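Local coordinates for protein nicotinate-nucleotide--dimethylbenzimidazole phosphoribosyltransferase (Thermus thermophilus HB8, PDB 1WX1) that probably catalyses transfer of the phosphoribosyl group of nicotinate mononucleotide to 5,6-dimethylbenzimidazole, giving alpha-ribazole 5'-phosphate for cobalamin biosynthesis, at residues 10-15 / 327-332; 61-66 / 199-204; 112-117 / 143-148; 236-241 / 259-264; 253-258 / 281-286. All coordinates share one frame; numbering follows the deposited sequence.

Contacts 3, 4 and 5 lie around the parallel sheet. Contact 3 joins strand 113-115 to helix 133-152. That helix meets contact 4 through salt bridges, Arg148 NH2 to Glu239 OE2 at 2.7 Å and Arg144 NH1 to Glu239 OE1 at 3.0 Å. Contacts 4 and 5 share helix 252-264, and their centres are about 14 Å apart. Tyr237 of contact 4 lies about 12 Å, side chain to side chain, from Glu304, the predicted proton acceptor. Contact 2 lies about 8 Å from contact 5 at the nearest atoms, and its Glu61 side chain about 9 Å from a bound sodium ion. Contact 1 joins the chain's two ends, its centre about 55 Å from that of contact 2.

Contact 1: residues 10-15 / 327-332; sequences RLRMDQ and FQEAGV
Arg12 meets the carboxylate of Glu329 end-on, with both terminal nitrogens engaged. This bidentate salt bridge ties the last turn of helix 3-14 to the short helix 327-330, and so joins the N-terminal and C-terminal parts of the chain. Arg12 NH1 donates to Glu329 OE1 at 3.0 Å with an N-H...O angle of 166°. Arg12 NH2 reaches Glu329 OE2, also at 3.0 Å, on its syn lone pair. The two side chains cross at about a right angle. Arg12 reaches across because CG stands anti to the backbone N (chi1 -177°) and the chain runs straight from there to NE. Arg12 NE donates to Leu322 O, which fixes the guanidinium further. Across the bridge, Glu329 OE2 also accepts from Thr326 N, which steadies the carboxylate. An alanine at Arg12 removes the guanidinium, which would probably leave the Glu329 carboxylate without its charged mate and Leu322 O without this donor. A second link is made by the backbone. Phe327 N donates to Gln15 O at 2.9 Å. The Phe327 ring passes obliquely by the same oxygen, with CD2 3.3 Å from Gln15 O. A water completes the join: it donates to Gln15 OE1, itself bonded to Arg334 NH1, and accepts from Gln328 N at 3.0 Å.

Contact 2: residues 61-66 / 199-204; sequences EGVSAY and RRKRQA
Arg200 supplies the direct hydrogen bonds, both to backbone carbonyls of the 61-66 loop. Arg200 NH2 donates to Gly62 O at 2.7 Å. This bond is nearly straight, at 166°, and uses a lone pair in the carbonyl plane. The oxygen lies at the edge of the guanidinium, near its plane. Arg200 NE makes a weak bond to Glu61 O at 3.0 Å. A bend at chi3 (-49°) turns the guanidinium toward these two successive carbonyls. Gly62 has positive phi, and a CB there would come tight against Arg200 NH2.

A water forms the third polar link. It donates to Glu61 OE1 at 3.2 Å and to Arg200 O at 2.7 Å. The other carboxylate oxygen, Glu61 OE2, accepts from Asn124 and Gln127.

The apolar part is Val63 against the aliphatic stem of Lys201. Val63 CG1 lies 3.5 Å from Lys201 CG, and Val63 CB lies 3.7 Å from Lys201 CD. The lysine chain bends at chi2 and chi3. Its NZ is bonded to Gly188 O.

The loop links strand 47-54 to helix 70-79, and here it packs on helix 195-210. Thr169 of helix 167-179 touches Val63, Lys201 and Ala204, while Tyr66 packs on Pro19 of the second subunit.

Contact 3: residues 112-117 / 143-148; sequences GLLKRK and GREAAR
Arg116 and Glu145 form a side-on, two-pronged salt bridge. Arg116 NE donates to Glu145 OE1 at 2.8 Å. Arg116 NH2 donates to Glu145 OE2 at 2.5 Å. Both oxygens are met on the syn side but out of the carboxylate plane, and the two groups are not coplanar: their planes lie 50° apart. The two side chains cross at about a right angle. Leu114 adds the apolar part. Its CD2 sits 3.6 Å above the guanidinium plane of Arg116, over the centre, and also touches Glu145 CD at 3.9 Å. Its other methyl, CD1, packs on Ala146 CA at 4.0 Å.

The next shell holds these groups in place. Arg116 NH1 donates to Lys115 O at 2.7 Å, from above the carbonyl plane, so the third guanidinium nitrogen is also engaged. Glu145 gets to the arginine by an extended chain whose CG points opposite the backbone N (chi1 -166°). A methionine in place of Arg116 takes away these donors and is likely to leave the Glu145 charge unanswered on this side and the Leu114 methyl without the flat group beneath it.

Farther out, the strand is bonded to strand 94-100, and Leu99 of that strand touches Leu114, Arg116 and Ala146. The arrangement is part of a beta-alpha-beta crossover: helix 133-152 connects strand 113-115, the outermost of the parallel sheet within this chain, to the parallel strand 157-163.

Contact 4: residues 236-241 / 259-264; sequences IYLEGY and LLAWKM
Helices 236-241 and 259-264 cross at -52°, with a closest axis approach of 9.3 Å, and their backbones come nearest at Leu238 and Ala261, with CA atoms 6.1 Å apart. The small side chain of Ala261 sits at this crossing and faces Leu238. Its CB touches Leu238 CG and CD2, each at 4.0 Å. Leu238 CD2 also rests on Ala261 O at 3.7 Å. Tyr237 CB meets the same Ala261 CB at 4.3 Å.

The helices belong to 228-242 and 252-264, which are joined through strand 247-249 of the parallel sheet. The pair is thus part of an alpha-beta-alpha unit of the core. Helix 133-152 adds Leu140, which touches both Leu238 and Met264.

Met264 approaches Leu238 at about a right angle. A bend at chi3 (74°) turns its methyl toward the leucine, with Met264 CE 3.9 Å from Leu238 CD1. The sulfur follows at 4.1 Å from the same CD1. Beyond CB the Tyr237 ring leads away from Ala261 toward the sheet, where its OH bonds to Val248 O of strand 247-249.

Contact 5: residues 253-258 / 281-286; sequences PVTAGA and PGHRHQ
Thr255 places OG1 beside its backbone N (chi1 -58°), while His283 sends its ring out with CG anti to its own N (chi1 -159°). These torsions bring the hydroxyl to the ring edge. His283 NE2 donates to Thr255 OG1 at 3.0 Å, with the oxygen near the ring plane. Thr255 OG1 is also bonded to Gly251 O. On the far side of the ring, His283 ND1 is bonded to Ser278 N. The imidazole is therefore held at both nitrogens.

Gln286 crosses Thr255 obliquely. Its OE1 touches Thr255 CB at 3.3 Å, and its CB meets Thr255 CG2 at 3.6 Å. Gln286 NE2 packs against Ala256 CB at 3.6 Å and donates to Thr175 OG1 and Phe252 O. The buried amide nitrogen thus has two acceptors.

The two helix segments run at 29° to each other, with a closest approach of their axes of 9.9 Å. This is a buried helix pair of the alpha/beta core, in which helix 252-264 follows strand 247-249 and helix 281-290 follows strand 272-274.

Contact 1: residues 10-15 / 327-332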
# COMPACT_ATOMS: atom_id res chain seq x y z
N ARG A 10 -13.41 9.24 -16.54
CA ARG A 10 -14.21 8.05 -16.29
C ARG A 10 -14.39 7.27 -17.60
O ARG A 10 -14.40 6.04 -17.60
CB ARG A 10 -15.57 8.46 -15.72
CG ARG A 10 -16.33 7.34 -15.05
CD ARG A 10 -17.68 7.85 -14.55
NE ARG A 10 -17.54 8.87 -13.52
CZ ARG A 10 -18.27 9.98 -13.47
NH1 ARG A 10 -19.21 10.21 -14.39
NH2 ARG A 10 -18.08 10.86 -12.50
N LEU A 11 -14.52 8.00 -18.71
CA LEU A 11 -14.67 7.36 -20.02
C LEU A 11 -13.38 6.68 -20.46
O LEU A 11 -13.40 5.54 -20.94
CB LEU A 11 -15.05 8.39 -21.08
CG LEU A 11 -16.39 9.11 -21.02
CD1 LEU A 11 -16.56 9.94 -22.29
CD2 LEU A 11 -17.52 8.09 -20.91
N ARG A 12 -12.25 7.37 -20.31
CA ARG A 12 -10.97 6.79 -20.71
C ARG A 12 -10.68 5.53 -19.90
O ARG A 12 -10.21 4.53 -20.45
CB ARG A 12 -9.83 7.80 -20.52
CG ARG A 12 -8.49 7.26 -20.99
CD ARG A 12 -7.34 8.25 -20.84
NE ARG A 12 -6.08 7.63 -21.29
CZ ARG A 12 -5.77 7.40 -22.56
NH1 ARG A 12 -6.62 7.75 -23.52
NH2 ARG A 12 -4.63 6.80 -22.87
N MET A 13 -10.97 5.59 -18.61
CA MET A 13 -10.75 4.46 -17.70
C MET A 13 -11.45 3.21 -18.23
O MET A 13 -10.87 2.13 -18.29
CB MET A 13 -11.29 4.81 -16.31
CG MET A 13 -11.09 3.73 -15.25
SD MET A 13 -9.35 3.44 -14.85
CE MET A 13 -8.98 4.95 -13.91
N ASP A 14 -12.71 3.39 -18.62
CA ASP A 14 -13.51 2.29 -19.14
C ASP A 14 -12.94 1.71 -20.44
O ASP A 14 -13.27 0.59 -20.82
CB ASP A 14 -14.95 2.75 -19.37
CG ASP A 14 -15.84 1.63 -19.87
OD1 ASP A 14 -16.37 1.74 -21.00
OD2 ASP A 14 -16.02 0.63 -19.14
N GLN A 15 -12.09 2.48 -21.12
CA GLN A 15 -11.50 2.02 -22.37
C GLN A 15 -10.03 1.61 -22.30
O GLN A 15 -9.42 1.29 -23.32
CB GLN A 15 -11.68 3.09 -23.46
CG GLN A 15 -13.13 3.24 -23.92
CD GLN A 15 -13.70 1.94 -24.49
OE1 GLN A 15 -13.24 1.44 -25.51
NE2 GLN A 15 -14.71 1.39 -23.81
N PHE A 327 -7.89 0.31 -25.55
CA PHE A 327 -8.00 -0.81 -26.48
C PHE A 327 -7.71 -0.34 -27.90
O PHE A 327 -6.94 -0.95 -28.64
CB PHE A 327 -9.40 -1.41 -26.42
CG PHE A 327 -9.67 -2.20 -25.17
CD1 PHE A 327 -9.08 -3.45 -24.99
CD2 PHE A 327 -10.50 -1.71 -24.18
CE1 PHE A 327 -9.32 -4.20 -23.83
CE2 PHE A 327 -10.74 -2.44 -23.01
CZ PHE A 327 -10.16 -3.69 -22.84
N GLN A 328 -8.34 0.78 -28.27
CA GLN A 328 -8.19 1.35 -29.59
C GLN A 328 -6.76 1.82 -29.86
O GLN A 328 -6.24 1.65 -30.96
CB GLN A 328 -9.16 2.52 -29.75
CG GLN A 328 -9.22 3.12 -31.14
CD GLN A 328 -10.37 4.11 -31.29
OE1 GLN A 328 -10.41 5.13 -30.60
NE2 GLN A 328 -11.30 3.80 -32.19
N GLU A 329 -6.13 2.39 -28.84
CA GLU A 329 -4.76 2.89 -28.96
C GLU A 329 -3.72 1.78 -29.08
O GLU A 329 -2.74 1.92 -29.80
CB GLU A 329 -4.42 3.77 -27.75
CG GLU A 329 -5.22 5.06 -27.67
CD GLU A 329 -5.00 5.83 -26.37
OE1 GLU A 329 -5.59 6.91 -26.21
OE2 GLU A 329 -4.23 5.35 -25.51
N ALA A 330 -3.94 0.68 -28.36
CA ALA A 330 -3.00 -0.43 -28.36
C ALA A 330 -3.32 -1.51 -29.39
O ALA A 330 -2.48 -2.36 -29.67
CB ALA A 330 -2.93 -1.06 -26.97
N GLY A 331 -4.52 -1.48 -29.95
CA GLY A 331 -4.90 -2.49 -30.92
C GLY A 331 -5.16 -3.83 -30.25
O GLY A 331 -4.73 -4.88 -30.74
N VAL A 332 -5.85 -3.78 -29.12
CA VAL A 332 -6.19 -4.98 -28.37
C VAL A 332 -7.67 -5.24 -28.59
O VAL A 332 -8.48 -4.32 -28.50
CB VAL A 332 -5.91 -4.80 -26.85
CG1 VAL A 332 -6.32 -6.05 -26.08
CG2 VAL A 332 -4.44 -4.51 -26.62
O HOH W 1 -10.68 2.20 -26.93

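Contact 2: residues 61-66 / 199-204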
# COMPACT_ATOMS: atom_id res chain seq x y z
N GLU A 61 -3.68 14.10 33.34
CA GLU A 61 -4.78 13.20 33.65
C GLU A 61 -4.37 11.73 33.53
O GLU A 61 -5.21 10.83 33.66
CB GLU A 61 -5.97 13.46 32.72
CG GLU A 61 -6.58 14.85 32.84
CD GLU A 61 -7.10 15.16 34.23
OE1 GLU A 61 -7.73 14.26 34.84
OE2 GLU A 61 -6.90 16.29 34.72
N GLY A 62 -3.09 11.49 33.28
CA GLY A 62 -2.60 10.13 33.16
C GLY A 62 -3.19 9.39 31.97
O GLY A 62 -3.61 8.23 32.10
N VAL A 63 -3.21 10.04 30.82
CA VAL A 63 -3.77 9.44 29.61
C VAL A 63 -2.71 8.85 28.68
O VAL A 63 -3.05 8.34 27.61
CB VAL A 63 -4.61 10.47 28.82
CG1 VAL A 63 -5.74 10.98 29.70
CG2 VAL A 63 -3.72 11.63 28.36
N SER A 64 -1.45 8.92 29.09
CA SER A 64 -0.36 8.39 28.28
C SER A 64 0.73 7.74 29.14
O SER A 64 1.04 8.22 30.23
CB SER A 64 0.27 9.51 27.45
OG SER A 64 1.37 9.02 26.70
N ALA A 65 1.30 6.66 28.63
CA ALA A 65 2.37 5.94 29.33
C ALA A 65 3.71 6.65 29.15
O ALA A 65 4.65 6.41 29.90
CB ALA A 65 2.46 4.51 28.82
N TYR A 66 3.78 7.52 28.15
CA TYR A 66 5.01 8.25 27.87
C TYR A 66 5.04 9.63 28.51
O TYR A 66 4.02 10.32 28.55
CB TYR A 66 5.18 8.40 26.35
CG TYR A 66 5.43 7.10 25.63
CD1 TYR A 66 6.68 6.49 25.67
CD2 TYR A 66 4.40 6.47 24.93
CE1 TYR A 66 6.91 5.28 25.02
CE2 TYR A 66 4.63 5.26 24.27
CZ TYR A 66 5.88 4.67 24.32
OH TYR A 66 6.11 3.48 23.67
N ARG A 199 -10.73 4.97 30.99
CA ARG A 199 -11.73 5.66 31.76
C ARG A 199 -11.38 7.14 31.96
O ARG A 199 -12.23 8.02 31.82
CB ARG A 199 -11.87 4.99 33.12
CG ARG A 199 -13.07 5.47 33.91
CD ARG A 199 -13.13 4.79 35.26
NE ARG A 199 -14.25 5.27 36.05
CZ ARG A 199 -14.34 5.15 37.37
NH1 ARG A 199 -13.37 4.55 38.04
NH2 ARG A 199 -15.40 5.63 38.01
N ARG A 200 -10.13 7.43 32.32
CA ARG A 200 -9.77 8.83 32.52
C ARG A 200 -9.80 9.60 31.22
O ARG A 200 -10.14 10.77 31.21
CB ARG A 200 -8.43 8.95 33.21
CG ARG A 200 -8.53 8.47 34.64
CD ARG A 200 -7.22 8.69 35.39
NE ARG A 200 -6.10 8.16 34.61
CZ ARG A 200 -5.39 7.08 34.93
NH1 ARG A 200 -5.65 6.38 36.04
NH2 ARG A 200 -4.40 6.67 34.14
N LYS A 201 -9.50 8.95 30.10
CA LYS A 201 -9.52 9.65 28.82
C LYS A 201 -10.96 10.01 28.50
O LYS A 201 -11.24 11.14 28.12
CB LYS A 201 -8.92 8.81 27.68
CG LYS A 201 -7.44 8.51 27.87
CD LYS A 201 -6.70 8.44 26.55
CE LYS A 201 -7.19 7.31 25.67
NZ LYS A 201 -6.36 7.22 24.44
N ARG A 202 -11.88 9.06 28.69
CA ARG A 202 -13.29 9.32 28.42
C ARG A 202 -13.80 10.44 29.30
O ARG A 202 -14.56 11.30 28.84
CB ARG A 202 -14.14 8.07 28.67
CG ARG A 202 -13.78 6.88 27.80
CD ARG A 202 -14.45 5.63 28.34
NE ARG A 202 -13.97 4.42 27.69
CZ ARG A 202 -14.12 3.20 28.21
NH1 ARG A 202 -14.72 3.06 29.38
NH2 ARG A 202 -13.69 2.13 27.55
N GLN A 203 -13.41 10.43 30.58
CA GLN A 203 -13.85 11.49 31.48
C GLN A 203 -13.31 12.83 31.04
O GLN A 203 -14.02 13.83 31.06
CB GLN A 203 -13.44 11.21 32.92
CG GLN A 203 -14.61 10.82 33.81
CD GLN A 203 -14.62 11.54 35.14
OE1 GLN A 203 -14.52 10.89 36.19
NE2 GLN A 203 -14.72 12.86 35.11
N ALA A 204 -12.05 12.85 30.61
CA ALA A 204 -11.43 14.08 30.15
C ALA A 204 -12.21 14.64 28.98
O ALA A 204 -12.48 15.84 28.92
CB ALA A 204 -9.97 13.82 29.74
O HOH W 2 -9.81 12.34 33.43

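Contact 3: residues 112-117 / 143-148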
# COMPACT_ATOMS: atom_id res chain seq x y z
N GLY A 112 14.80 22.29 8.21
CA GLY A 112 13.59 21.50 8.10
C GLY A 112 12.59 21.77 9.21
O GLY A 112 11.57 21.08 9.32
N LEU A 113 12.87 22.78 10.02
CA LEU A 113 11.99 23.13 11.14
C LEU A 113 11.46 24.55 11.08
O LEU A 113 12.22 25.49 10.85
CB LEU A 113 12.74 22.94 12.46
CG LEU A 113 12.05 23.44 13.73
CD1 LEU A 113 10.86 22.53 14.08
CD2 LEU A 113 13.06 23.44 14.87
N LEU A 114 10.16 24.70 11.29
CA LEU A 114 9.53 26.01 11.31
C LEU A 114 9.20 26.24 12.79
O LEU A 114 8.37 25.54 13.37
CB LEU A 114 8.24 26.01 10.49
CG LEU A 114 7.85 27.34 9.83
CD1 LEU A 114 7.82 27.12 8.32
CD2 LEU A 114 6.50 27.82 10.30
N LYS A 115 9.86 27.22 13.40
CA LYS A 115 9.63 27.51 14.81
C LYS A 115 8.57 28.59 14.98
O LYS A 115 8.83 29.76 14.75
CB LYS A 115 10.95 27.92 15.48
CG LYS A 115 12.01 26.83 15.37
CD LYS A 115 13.07 26.91 16.46
CE LYS A 115 13.89 28.18 16.40
NZ LYS A 115 14.99 28.13 17.41
N ARG A 116 7.37 28.16 15.37
CA ARG A 116 6.24 29.07 15.56
C ARG A 116 5.49 28.73 16.85
O ARG A 116 4.26 28.70 16.87
CB ARG A 116 5.29 28.96 14.37
CG ARG A 116 5.92 29.33 13.04
CD ARG A 116 6.09 30.84 12.90
NE ARG A 116 6.69 31.22 11.62
CZ ARG A 116 7.98 31.07 11.31
NH1 ARG A 116 8.83 30.54 12.18
NH2 ARG A 116 8.42 31.45 10.11
N LYS A 117 6.25 28.48 17.91
CA LYS A 117 5.67 28.12 19.19
C LYS A 117 4.67 29.18 19.66
O LYS A 117 5.03 30.33 19.86
CB LYS A 117 6.78 27.95 20.24
CG LYS A 117 6.38 27.14 21.46
CD LYS A 117 7.45 27.20 22.56
CE LYS A 117 8.81 26.68 22.10
NZ LYS A 117 8.81 25.22 21.80
N GLY A 143 0.32 26.67 10.53
CA GLY A 143 0.11 25.49 9.69
C GLY A 143 0.07 25.89 8.22
O GLY A 143 0.67 25.22 7.37
N ARG A 144 -0.64 26.97 7.91
CA ARG A 144 -0.71 27.45 6.52
C ARG A 144 0.70 27.80 6.03
O ARG A 144 1.08 27.45 4.91
CB ARG A 144 -1.57 28.71 6.42
CG ARG A 144 -3.08 28.48 6.44
CD ARG A 144 -3.79 29.83 6.37
NE ARG A 144 -5.22 29.72 6.13
CZ ARG A 144 -5.77 29.43 4.96
NH1 ARG A 144 -5.01 29.20 3.89
NH2 ARG A 144 -7.09 29.37 4.84
N GLU A 145 1.46 28.49 6.87
CA GLU A 145 2.82 28.91 6.52
C GLU A 145 3.72 27.72 6.17
O GLU A 145 4.44 27.75 5.16
CB GLU A 145 3.46 29.69 7.67
CG GLU A 145 4.74 30.43 7.27
CD GLU A 145 5.45 31.09 8.45
OE1 GLU A 145 4.81 31.31 9.49
OE2 GLU A 145 6.66 31.39 8.32
N ALA A 146 3.69 26.69 7.00
CA ALA A 146 4.51 25.50 6.77
C ALA A 146 4.09 24.79 5.48
O ALA A 146 4.94 24.35 4.71
CB ALA A 146 4.41 24.56 7.96
N ALA A 147 2.79 24.69 5.23
CA ALA A 147 2.29 24.04 4.02
C ALA A 147 2.71 24.84 2.78
O ALA A 147 3.10 24.26 1.77
CB ALA A 147 0.77 23.92 4.07
N ARG A 148 2.63 26.16 2.87
CA ARG A 148 2.99 27.01 1.74
C ARG A 148 4.45 26.81 1.36
O ARG A 148 4.80 26.79 0.17
CB ARG A 148 2.73 28.49 2.04
CG ARG A 148 3.18 29.45 0.94
CD ARG A 148 2.69 29.03 -0.46
NE ARG A 148 1.25 28.86 -0.52
CZ ARG A 148 0.58 28.49 -1.61
NH1 ARG A 148 1.22 28.27 -2.75
NH2 ARG A 148 -0.74 28.36 -1.57

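Contact 4: residues 236-241 / 259-264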
# COMPACT_ATOMS: atom_id res chain seq x y z
N ILE A 236 -2.63 23.36 7.66
CA ILE A 236 -1.85 22.70 6.63
C ILE A 236 -2.78 22.25 5.50
O ILE A 236 -2.49 22.49 4.32
CB ILE A 236 -1.10 21.47 7.21
CG1 ILE A 236 0.00 21.95 8.16
CG2 ILE A 236 -0.52 20.60 6.08
CD1 ILE A 236 0.57 20.86 9.05
N TYR A 237 -3.90 21.63 5.86
CA TYR A 237 -4.84 21.16 4.84
C TYR A 237 -5.58 22.29 4.13
O TYR A 237 -5.83 22.20 2.93
CB TYR A 237 -5.83 20.16 5.46
CG TYR A 237 -5.23 18.79 5.73
CD1 TYR A 237 -5.27 18.22 7.01
CD2 TYR A 237 -4.60 18.07 4.72
CE1 TYR A 237 -4.71 16.97 7.26
CE2 TYR A 237 -4.03 16.81 4.96
CZ TYR A 237 -4.09 16.28 6.24
OH TYR A 237 -3.50 15.06 6.50
N LEU A 238 -5.92 23.35 4.85
CA LEU A 238 -6.61 24.48 4.24
C LEU A 238 -5.73 25.11 3.16
O LEU A 238 -6.21 25.50 2.09
CB LEU A 238 -6.96 25.53 5.30
CG LEU A 238 -8.10 25.19 6.27
CD1 LEU A 238 -8.22 26.27 7.33
CD2 LEU A 238 -9.40 25.04 5.49
N GLU A 239 -4.43 25.20 3.45
CA GLU A 239 -3.48 25.78 2.51
C GLU A 239 -3.29 24.87 1.31
O GLU A 239 -3.22 25.33 0.16
CB GLU A 239 -2.13 26.01 3.21
CG GLU A 239 -1.09 26.76 2.37
CD GLU A 239 -1.46 28.21 2.11
OE1 GLU A 239 -2.23 28.78 2.91
OE2 GLU A 239 -0.97 28.79 1.12
N GLY A 240 -3.18 23.56 1.57
CA GLY A 240 -3.02 22.61 0.48
C GLY A 240 -4.27 22.61 -0.39
O GLY A 240 -4.18 22.53 -1.62
N TYR A 241 -5.42 22.70 0.25
CA TYR A 241 -6.71 22.74 -0.45
C TYR A 241 -6.76 23.91 -1.42
O TYR A 241 -7.10 23.75 -2.60
CB TYR A 241 -7.84 22.86 0.58
CG TYR A 241 -9.20 23.18 0.01
CD1 TYR A 241 -9.77 22.39 -0.99
CD2 TYR A 241 -9.94 24.26 0.49
CE1 TYR A 241 -11.04 22.67 -1.49
CE2 TYR A 241 -11.21 24.55 0.00
CZ TYR A 241 -11.76 23.75 -0.99
OH TYR A 241 -13.02 24.03 -1.46
N LEU A 259 -10.82 17.24 10.01
CA LEU A 259 -12.25 17.46 10.26
C LEU A 259 -12.49 18.93 10.58
O LEU A 259 -13.49 19.52 10.14
CB LEU A 259 -12.73 16.60 11.44
CG LEU A 259 -12.89 15.10 11.17
CD1 LEU A 259 -13.28 14.39 12.46
CD2 LEU A 259 -13.95 14.88 10.10
N LEU A 260 -11.57 19.52 11.34
CA LEU A 260 -11.68 20.93 11.69
C LEU A 260 -11.60 21.78 10.42
O LEU A 260 -12.38 22.72 10.24
CB LEU A 260 -10.57 21.33 12.67
CG LEU A 260 -10.52 22.81 13.05
CD1 LEU A 260 -11.87 23.27 13.58
CD2 LEU A 260 -9.43 23.02 14.10
N ALA A 261 -10.65 21.45 9.55
CA ALA A 261 -10.47 22.17 8.29
C ALA A 261 -11.74 22.04 7.44
O ALA A 261 -12.20 23.02 6.84
CB ALA A 261 -9.27 21.61 7.53
N TRP A 262 -12.29 20.83 7.40
CA TRP A 262 -13.50 20.55 6.64
C TRP A 262 -14.66 21.40 7.14
O TRP A 262 -15.43 21.95 6.34
CB TRP A 262 -13.83 19.06 6.77
CG TRP A 262 -15.07 18.63 6.05
CD1 TRP A 262 -15.47 19.01 4.79
CD2 TRP A 262 -16.05 17.70 6.51
NE1 TRP A 262 -16.64 18.38 4.45
CE2 TRP A 262 -17.03 17.57 5.50
CE3 TRP A 262 -16.22 16.98 7.70
CZ2 TRP A 262 -18.13 16.72 5.62
CZ3 TRP A 262 -17.32 16.13 7.83
CH2 TRP A 262 -18.27 16.03 6.80
N LYS A 263 -14.78 21.53 8.46
CA LYS A 263 -15.85 22.33 9.04
C LYS A 263 -15.71 23.79 8.65
O LYS A 263 -16.71 24.50 8.53
CB LYS A 263 -15.84 22.20 10.57
CG LYS A 263 -16.22 20.82 11.05
CD LYS A 263 -17.56 20.40 10.45
CE LYS A 263 -17.89 18.95 10.77
NZ LYS A 263 -19.15 18.54 10.10
N MET A 264 -14.48 24.24 8.44
CA MET A 264 -14.22 25.62 8.05
C MET A 264 -14.35 25.79 6.53
O MET A 264 -14.67 26.87 6.05
CB MET A 264 -12.81 26.04 8.49
CG MET A 264 -12.61 26.12 9.99
SD MET A 264 -10.86 26.31 10.43
CE MET A 264 -10.59 28.00 9.96

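Contact 5: residues 253-258 / 281-286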
# COMPACT_ATOMS: atom_id res chain seq x y z
N PRO A 253 -5.25 11.65 15.19
CA PRO A 253 -5.05 13.08 15.48
C PRO A 253 -5.00 13.93 14.21
O PRO A 253 -5.59 15.00 14.14
CB PRO A 253 -3.72 13.09 16.25
CG PRO A 253 -3.71 11.73 16.91
CD PRO A 253 -4.18 10.84 15.79
N VAL A 254 -4.29 13.44 13.19
CA VAL A 254 -4.21 14.19 11.93
C VAL A 254 -5.58 14.34 11.30
O VAL A 254 -5.94 15.41 10.80
CB VAL A 254 -3.25 13.50 10.93
CG1 VAL A 254 -3.44 14.07 9.52
CG2 VAL A 254 -1.80 13.71 11.38
N THR A 255 -6.37 13.27 11.32
CA THR A 255 -7.69 13.30 10.74
C THR A 255 -8.62 14.21 11.55
O THR A 255 -9.55 14.78 11.00
CB THR A 255 -8.26 11.88 10.61
OG1 THR A 255 -7.36 11.10 9.82
CG2 THR A 255 -9.63 11.89 9.92
N ALA A 256 -8.35 14.35 12.84
CA ALA A 256 -9.17 15.24 13.67
C ALA A 256 -8.89 16.66 13.16
O ALA A 256 -9.79 17.50 13.08
CB ALA A 256 -8.78 15.12 15.14
N GLY A 257 -7.63 16.93 12.81
CA GLY A 257 -7.28 18.24 12.29
C GLY A 257 -7.98 18.47 10.95
O GLY A 257 -8.45 19.57 10.67
N ALA A 258 -8.05 17.44 10.13
CA ALA A 258 -8.71 17.56 8.83
C ALA A 258 -10.20 17.84 8.99
O ALA A 258 -10.79 18.58 8.20
CB ALA A 258 -8.50 16.28 8.02
N PRO A 281 -9.59 3.27 17.52
CA PRO A 281 -11.03 3.06 17.31
C PRO A 281 -11.75 4.23 16.63
O PRO A 281 -12.52 4.02 15.69
CB PRO A 281 -11.55 2.82 18.73
CG PRO A 281 -10.38 2.17 19.41
CD PRO A 281 -9.22 3.00 18.92
N GLY A 282 -11.50 5.44 17.11
CA GLY A 282 -12.16 6.60 16.55
C GLY A 282 -11.83 6.96 15.11
O GLY A 282 -12.57 7.72 14.48
N HIS A 283 -10.74 6.42 14.57
CA HIS A 283 -10.35 6.73 13.19
C HIS A 283 -11.43 6.32 12.18
O HIS A 283 -11.79 7.06 11.28
CB HIS A 283 -9.05 5.99 12.89
CG HIS A 283 -8.36 6.65 11.73
ND1 HIS A 283 -7.51 5.99 10.90
CD2 HIS A 283 -8.45 7.98 11.31
CE1 HIS A 283 -7.10 6.91 10.00
NE2 HIS A 283 -7.65 8.11 10.22
N ARG A 284 -11.98 5.12 12.33
CA ARG A 284 -13.01 4.67 11.40
C ARG A 284 -14.21 5.62 11.39
O ARG A 284 -14.78 5.89 10.33
CB ARG A 284 -13.48 3.25 11.75
CG ARG A 284 -14.66 2.77 10.90
CD ARG A 284 -14.33 2.76 9.40
NE ARG A 284 -13.70 1.51 8.98
CZ ARG A 284 -13.24 1.28 7.75
NH1 ARG A 284 -13.32 2.21 6.81
NH2 ARG A 284 -12.70 0.10 7.46
N HIS A 285 -14.59 6.12 12.56
CA HIS A 285 -15.72 7.04 12.65
C HIS A 285 -15.45 8.32 11.87
O HIS A 285 -16.33 8.85 11.20
CB HIS A 285 -16.02 7.39 14.11
CG HIS A 285 -16.50 6.23 14.92
ND1 HIS A 285 -17.69 5.58 14.64
CD2 HIS A 285 -15.96 5.60 15.98
CE1 HIS A 285 -17.86 4.60 15.51
NE2 HIS A 285 -16.83 4.59 16.33
N GLN A 286 -14.22 8.81 11.97
CA GLN A 286 -13.83 10.03 11.27
C GLN A 286 -13.90 9.83 9.76
O GLN A 286 -14.42 10.67 9.03
CB GLN A 286 -12.41 10.44 11.65
CG GLN A 286 -12.22 10.76 13.13
CD GLN A 286 -10.76 11.01 13.44
OE1 GLN A 286 -9.90 10.28 12.97
NE2 GLN A 286 -10.49 12.03 14.24